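Local coordinates for protein salicylaldehyde dehydrogenase NahF (Pseudomonas putida, PDB 4JZ6) that probably oxidises salicylaldehyde to salicylate with NAD(+) as electron acceptor, a step of naphthalene breakdown, as a member of the aldehyde dehydrogenase family, at residues F99-V102 against M103-V107; A289-G292 against S293-Q297; V330-P333 against C334-G337. All blocks are in the same frame, centred on the assembly; numbering follows the deposited sequence.

The three contacts follow in series along the chain. Contact 1 lies within helix 96-107, contact 2 at the C-terminal end of helix 282-294, and contact 3 in the loop between helices 311-327 and 349-362. By the usual domain plan of the family, contact 1 probably lies in the NAD-binding domain and contacts 2 and 3 in the catalytic domain, so the touches of contact 1 with the other two are consistent with a domain boundary. Centres of contacts 1 and 3 are about 11 Å apart, and Ala104 O packs on Cys334 CB. Contacts 1 and 2, about 19 Å between centres, meet where Val107 O approaches Phe296 CE1. Contacts 2 and 3, about 16 Å between centres, do not touch.

Contact 1: residues F99-V102 against M103-V107; sequences FIEV and MAMEV
Val102 and Glu106 run side by side from one flank of the helix, pointing the same way, and the CG1 branch of the valine rests 3.7 Å from OE1 of the glutamate. Glu106 places its CG anti to its carbonyl carbon (chi1 -66°), which lays that methylene 3.5 Å from Val102 O before the extended chain carries the carboxylate past the valine methyl. The carboxylate is buried but well served: OE1 is hydrogen-bonded to Thr197, OE2 to Thr49 and the amide of Ala196, partners that are likely to stabilise its charge. Val102 turns CG1 anti to its own N (chi1 168°), which brings this methyl beside Glu106 OE1, and its side chain also touches Ala196 and Thr197 of helix 195-208. This is ordinary alpha-helical i to i+4 packing, late in helix 96-107, and four successive backbone bonds hold it; Glu106 N to Val102 O is 2.8 Å and Met105 N to Glu101 O 3.2 Å. On another flank Met103 sets CB 3.2 Å from Phe99 O, with CG alongside the same oxygen; its side chain lies against Trp113 and Asn117 of helix 111-130, a helix that Phe99 also meets. Met105 passes CG 3.3 Å from Glu101 O before its end leads away. The thioether SD reaches only a loose 4.2 Å from Glu101 OE2, and the other carboxylate oxygen, OE1, forms a salt bridge with Lys98.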
loop_
_atom_site.group_PDB
_atom_site.type_symbol
_atom_site.label_atom_id
_atom_site.label_comp_id
_atom_site.label_asym_id
_atom_site.label_seq_id
_atom_site.Cartn_x
_atom_site.Cartn_y
_atom_site.Cartn_z
ATOM N N PHE A 99 23.000 -25.583 2.922
ATOM C CA PHE A 99 22.148 -24.636 3.625
ATOM C C PHE A 99 22.102 -24.953 5.110
ATOM O O PHE A 99 22.246 -24.054 5.947
ATOM C CB PHE A 99 20.736 -24.632 3.046
ATOM C CG PHE A 99 20.577 -23.740 1.855
ATOM C CD1 PHE A 99 20.545 -22.364 2.006
ATOM C CD2 PHE A 99 20.459 -24.273 0.584
ATOM C CE1 PHE A 99 20.403 -21.536 0.908
ATOM C CE2 PHE A 99 20.316 -23.451 -0.521
ATOM C CZ PHE A 99 20.287 -22.080 -0.360
ATOM N N ILE A 100 21.905 -26.231 5.428
ATOM C CA ILE A 100 21.868 -26.681 6.814
ATOM C C ILE A 100 23.156 -26.264 7.511
ATOM O O ILE A 100 23.127 -25.675 8.597
ATOM C CB ILE A 100 21.716 -28.209 6.904
ATOM C CG1 ILE A 100 20.444 -28.667 6.187
ATOM C CG2 ILE A 100 21.724 -28.668 8.360
ATOM C CD1 ILE A 100 19.272 -28.932 7.089
ATOM N N GLU A 101 24.280 -26.550 6.858
ATOM C CA GLU A 101 25.600 -26.294 7.418
ATOM C C GLU A 101 25.870 -24.805 7.614
ATOM O O GLU A 101 26.362 -24.386 8.666
ATOM C CB GLU A 101 26.673 -26.903 6.517
ATOM C CG GLU A 101 28.087 -26.764 7.050
ATOM C CD GLU A 101 29.126 -27.026 5.986
ATOM O OE1 GLU A 101 28.767 -27.596 4.932
ATOM O OE2 GLU A 101 30.300 -26.653 6.194
ATOM N N VAL A 102 25.545 -24.010 6.602
ATOM C CA VAL A 102 25.842 -22.589 6.641
ATOM C C VAL A 102 24.950 -21.859 7.639
ATOM O O VAL A 102 25.427 -21.034 8.422
ATOM C CB VAL A 102 25.720 -21.953 5.245
ATOM C CG1 VAL A 102 25.736 -20.437 5.337
ATOM C CG2 VAL A 102 26.847 -22.450 4.346
ATOM N N MET A 103 23.659 -22.178 7.614
ATOM C CA MET A 103 22.703 -21.570 8.535
ATOM C C MET A 103 23.034 -21.907 9.989
ATOM O O MET A 103 22.819 -21.090 10.890
ATOM C CB MET A 103 21.271 -21.989 8.188
ATOM C CG MET A 103 20.663 -21.189 7.050
ATOM S SD MET A 103 18.906 -21.530 6.782
ATOM C CE MET A 103 18.241 -21.352 8.439
ATOM N N ALA A 104 23.570 -23.104 10.215
ATOM C CA ALA A 104 23.992 -23.489 11.552
ATOM C C ALA A 104 25.160 -22.618 12.008
ATOM O O ALA A 104 25.232 -22.216 13.170
ATOM C CB ALA A 104 24.367 -24.961 11.598
ATOM N N MET A 105 26.068 -22.314 11.086
ATOM C CA MET A 105 27.253 -21.534 11.426
ATOM C C MET A 105 26.919 -20.059 11.617
ATOM O O MET A 105 27.382 -19.424 12.567
ATOM C CB MET A 105 28.330 -21.688 10.348
ATOM C CG MET A 105 28.901 -23.094 10.238
ATOM S SD MET A 105 29.948 -23.317 8.783
ATOM C CE MET A 105 31.303 -22.193 9.144
ATOM N N GLU A 106 26.108 -19.519 10.713
ATOM C CA GLU A 106 25.868 -18.081 10.688
ATOM C C GLU A 106 24.834 -17.598 11.692
ATOM O O GLU A 106 25.042 -16.581 12.350
ATOM C CB GLU A 106 25.470 -17.618 9.285
ATOM C CG GLU A 106 26.569 -17.751 8.257
ATOM C CD GLU A 106 26.306 -16.906 7.036
ATOM O OE1 GLU A 106 25.187 -16.985 6.480
ATOM O OE2 GLU A 106 27.219 -16.150 6.640
ATOM N N VAL A 107 23.714 -18.307 11.794
ATOM C CA VAL A 107 22.587 -17.810 12.574
ATOM C C VAL A 107 22.097 -18.800 13.625
ATOM O O VAL A 107 20.970 -18.689 14.114
ATOM C CB VAL A 107 21.412 -17.365 11.661
ATOM C CG1 VAL A 107 21.897 -16.361 10.626
ATOM C CG2 VAL A 107 20.760 -18.564 10.983
#

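Contact 2: residues A289-G292 against S293-Q297; sequences AVFG and SFLFQ
Leu295 lies beside Phe291, the two side chains pointing the same way, just past the C-terminal end of helix 282-294, the helix of the beta-alpha-beta unit it forms with strands 273-276 and 306-310. From Leu295 CB, 3.3 Å from Phe291 O, the chain goes to CG, anti to the backbone N (chi1 175°), and ends with CD2 3.6 Å from CZ of the phenylalanine, meeting the ring obliquely. Leu295 also touches Leu112 and Trp113, and across the dimer interface Phe500 of the second subunit; the Phe291 ring meets Tyr498 of that subunit with planes at about 45°. Two residues earlier, Ser293 reaches back one turn and puts two donors on Ala289 O, from opposite faces of the carbonyl plane: OG at 2.8 Å, well above the plane, and its own N at 2.9 Å. With an alanine at Ser293 the hydroxyl is gone, and Ala289 O would probably be left with the backbone amide as its one donor from this residue. Ser293 CB lies over one face of the Phe294 ring, toward its rim. Where the chain leaves the helix, a water donates to Gly292 O and, at 2.9 Å, to Leu295 O.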
loop_
_atom_site.group_PDB
_atom_site.type_symbol
_atom_site.label_atom_id
_atom_site.label_comp_id
_atom_site.label_asym_id
_atom_site.label_seq_id
_atom_site.Cartn_x
_atom_site.Cartn_y
_atom_site.Cartn_z
ATOM N N ALA A 289 2.066 -24.267 22.193
ATOM C CA ALA A 289 2.792 -23.242 22.926
ATOM C C ALA A 289 4.293 -23.522 22.905
ATOM O O ALA A 289 5.085 -22.655 22.536
ATOM C CB ALA A 289 2.277 -23.138 24.355
ATOM N N VAL A 290 4.674 -24.739 23.291
ATOM C CA VAL A 290 6.078 -25.145 23.303
ATOM C C VAL A 290 6.734 -24.940 21.940
ATOM O O VAL A 290 7.841 -24.405 21.844
ATOM C CB VAL A 290 6.236 -26.610 23.737
ATOM C CG1 VAL A 290 7.664 -27.075 23.538
ATOM C CG2 VAL A 290 5.835 -26.760 25.186
ATOM N N PHE A 291 6.030 -25.341 20.888
ATOM C CA PHE A 291 6.548 -25.232 19.532
ATOM C C PHE A 291 6.701 -23.784 19.076
ATOM O O PHE A 291 7.780 -23.375 18.635
ATOM C CB PHE A 291 5.644 -25.992 18.563
ATOM C CG PHE A 291 5.988 -25.778 17.117
ATOM C CD1 PHE A 291 7.111 -26.366 16.563
ATOM C CD2 PHE A 291 5.176 -25.003 16.309
ATOM C CE1 PHE A 291 7.426 -26.173 15.234
ATOM C CE2 PHE A 291 5.481 -24.808 14.980
ATOM C CZ PHE A 291 6.608 -25.391 14.440
ATOM N N GLY A 292 5.616 -23.021 19.173
ATOM C CA GLY A 292 5.594 -21.651 18.689
ATOM C C GLY A 292 6.502 -20.732 19.482
ATOM O O GLY A 292 7.022 -19.753 18.955
ATOM N N SER A 293 6.704 -21.053 20.755
ATOM C CA SER A 293 7.518 -20.212 21.620
ATOM C C SER A 293 9.013 -20.383 21.376
ATOM O O SER A 293 9.766 -19.406 21.395
ATOM C CB SER A 293 7.209 -20.492 23.089
ATOM O OG SER A 293 5.896 -20.072 23.408
ATOM N N PHE A 294 9.443 -21.617 21.135
ATOM C CA PHE A 294 10.865 -21.907 21.193
ATOM C C PHE A 294 11.504 -22.435 19.919
ATOM O O PHE A 294 12.684 -22.791 19.917
ATOM C CB PHE A 294 11.147 -22.837 22.362
ATOM C CG PHE A 294 10.713 -22.278 23.668
ATOM C CD1 PHE A 294 11.322 -21.143 24.181
ATOM C CD2 PHE A 294 9.685 -22.867 24.378
ATOM C CE1 PHE A 294 10.921 -20.609 25.388
ATOM C CE2 PHE A 294 9.277 -22.343 25.585
ATOM C CZ PHE A 294 9.894 -21.208 26.095
ATOM N N LEU A 295 10.741 -22.485 18.836
ATOM C CA LEU A 295 11.336 -22.822 17.559
ATOM C C LEU A 295 12.331 -21.717 17.202
ATOM O O LEU A 295 12.005 -20.531 17.311
ATOM C CB LEU A 295 10.258 -22.972 16.490
ATOM C CG LEU A 295 10.735 -23.208 15.058
ATOM C CD1 LEU A 295 11.603 -24.441 14.975
ATOM C CD2 LEU A 295 9.538 -23.346 14.152
ATOM N N PHE A 296 13.546 -22.113 16.808
ATOM C CA PHE A 296 14.621 -21.174 16.457
ATOM C C PHE A 296 14.852 -20.125 17.551
ATOM O O PHE A 296 15.101 -18.951 17.265
ATOM C CB PHE A 296 14.351 -20.513 15.094
ATOM C CG PHE A 296 15.498 -19.681 14.573
ATOM C CD1 PHE A 296 16.803 -20.152 14.626
ATOM C CD2 PHE A 296 15.267 -18.424 14.026
ATOM C CE1 PHE A 296 17.855 -19.383 14.152
ATOM C CE2 PHE A 296 16.321 -17.655 13.543
ATOM C CZ PHE A 296 17.616 -18.140 13.607
ATOM N N GLN A 297 14.752 -20.562 18.804
ATOM C CA GLN A 297 15.021 -19.700 19.949
ATOM C C GLN A 297 14.119 -18.475 20.006
ATOM O O GLN A 297 14.566 -17.411 20.421
ATOM C CB GLN A 297 16.472 -19.216 19.921
ATOM C CG GLN A 297 17.482 -20.318 19.790
ATOM C CD GLN A 297 17.975 -20.526 18.371
ATOM O OE1 GLN A 297 17.847 -21.616 17.820
ATOM N NE2 GLN A 297 18.554 -19.488 17.777
HETATM O O HOH W 1 9.300 -19.674 17.883
#

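Contact 3: residues V330-P333 against C334-G337; sequences VGDP and CLTG
Asp332 accepts hydrogen bonds from Cys334, Leu335 and Thr336 on its carboxylate and its backbone carbonyl. Its OD1 accepts from Cys334 N at 3.1 Å, met from above the carboxylate plane, which makes an Asx turn. Its backbone O takes two further donors: Thr336 N at 2.8 Å, in the carbonyl plane, and Leu335 N at 2.7 Å, 47° out of that plane. The side-chain and backbone bonds together form an Asx motif, with Pro333 and Cys334 at the corner. OD2 has a weak hydrogen bond to His41. CG of Asp332 stands anti to its backbone N (chi1 -165°), which sets the carboxylate beside Cys334; Cys334 SG lies 3.2 Å from Asp332 OD1. A weaker contact of CA-H...O type joins Pro333 CA to Thr336 O at 3.2 Å. Among the nonpolar touches, the side chains of Leu335 and Asp332 cross obliquely, with Leu335 CD2 3.6 Å from Asp332 CB, and Asp332 and Pro333 both rest on Pro343. Because one residue supplies both acceptors and proline has no amide hydrogen to give, the turn of this surface loop after helix 311-327 is likely to be held largely by the aspartate, whose carboxylate charge is probably eased by Cys334 N and, more weakly, by His41.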
loop_
_atom_site.group_PDB
_atom_site.type_symbol
_atom_site.label_atom_id
_atom_site.label_comp_id
_atom_site.label_asym_id
_atom_site.label_seq_id
_atom_site.Cartn_x
_atom_site.Cartn_y
_atom_site.Cartn_z
ATOM N N VAL A 330 19.283 -27.467 25.031
ATOM C CA VAL A 330 20.015 -26.238 24.730
ATOM C C VAL A 330 21.400 -26.590 24.201
ATOM O O VAL A 330 22.042 -27.518 24.697
ATOM C CB VAL A 330 20.166 -25.343 25.975
ATOM C CG1 VAL A 330 20.710 -23.983 25.583
ATOM C CG2 VAL A 330 18.837 -25.197 26.696
ATOM N N GLY A 331 21.859 -25.859 23.191
ATOM C CA GLY A 331 23.183 -26.097 22.647
ATOM C C GLY A 331 23.466 -25.353 21.359
ATOM O O GLY A 331 22.685 -24.495 20.949
ATOM N N ASP A 332 24.585 -25.679 20.718
ATOM C CA ASP A 332 24.970 -25.012 19.481
ATOM C C ASP A 332 24.885 -25.971 18.297
ATOM O O ASP A 332 25.688 -26.899 18.193
ATOM C CB ASP A 332 26.385 -24.442 19.599
ATOM C CG ASP A 332 26.710 -23.444 18.500
ATOM O OD1 ASP A 332 26.076 -23.511 17.420
ATOM O OD2 ASP A 332 27.601 -22.591 18.719
ATOM N N PRO A 333 23.915 -25.737 17.392
ATOM C CA PRO A 333 23.695 -26.610 16.232
ATOM C C PRO A 333 24.918 -26.782 15.330
ATOM O O PRO A 333 25.010 -27.807 14.651
ATOM C CB PRO A 333 22.548 -25.924 15.469
ATOM C CG PRO A 333 22.409 -24.559 16.063
ATOM C CD PRO A 333 22.900 -24.671 17.475
ATOM N N CYS A 334 25.843 -25.825 15.322
ATOM C CA CYS A 334 27.057 -25.986 14.524
ATOM C C CYS A 334 28.051 -26.937 15.201
ATOM O O CYS A 334 29.013 -27.392 14.578
ATOM C CB CYS A 334 27.708 -24.632 14.199
ATOM S SG CYS A 334 28.681 -23.872 15.531
ATOM N N LEU A 335 27.804 -27.241 16.476
ATOM C CA LEU A 335 28.660 -28.154 17.236
ATOM C C LEU A 335 27.991 -29.502 17.502
ATOM O O LEU A 335 28.659 -30.532 17.558
ATOM C CB LEU A 335 29.073 -27.526 18.571
ATOM C CG LEU A 335 30.305 -26.621 18.640
ATOM C CD1 LEU A 335 31.050 -26.559 17.307
ATOM C CD2 LEU A 335 29.902 -25.230 19.101
ATOM N N THR A 336 26.672 -29.491 17.671
ATOM C CA THR A 336 25.945 -30.687 18.083
ATOM C C THR A 336 24.496 -30.632 17.611
ATOM O O THR A 336 23.933 -29.555 17.437
ATOM C CB THR A 336 26.004 -30.877 19.626
ATOM O OG1 THR A 336 25.338 -32.091 19.996
ATOM C CG2 THR A 336 25.356 -29.710 20.349
ATOM N N GLY A 337 23.893 -31.797 17.400
ATOM C CA GLY A 337 22.541 -31.858 16.875
ATOM C C GLY A 337 21.466 -31.822 17.944
ATOM O O GLY A 337 21.766 -31.772 19.140
#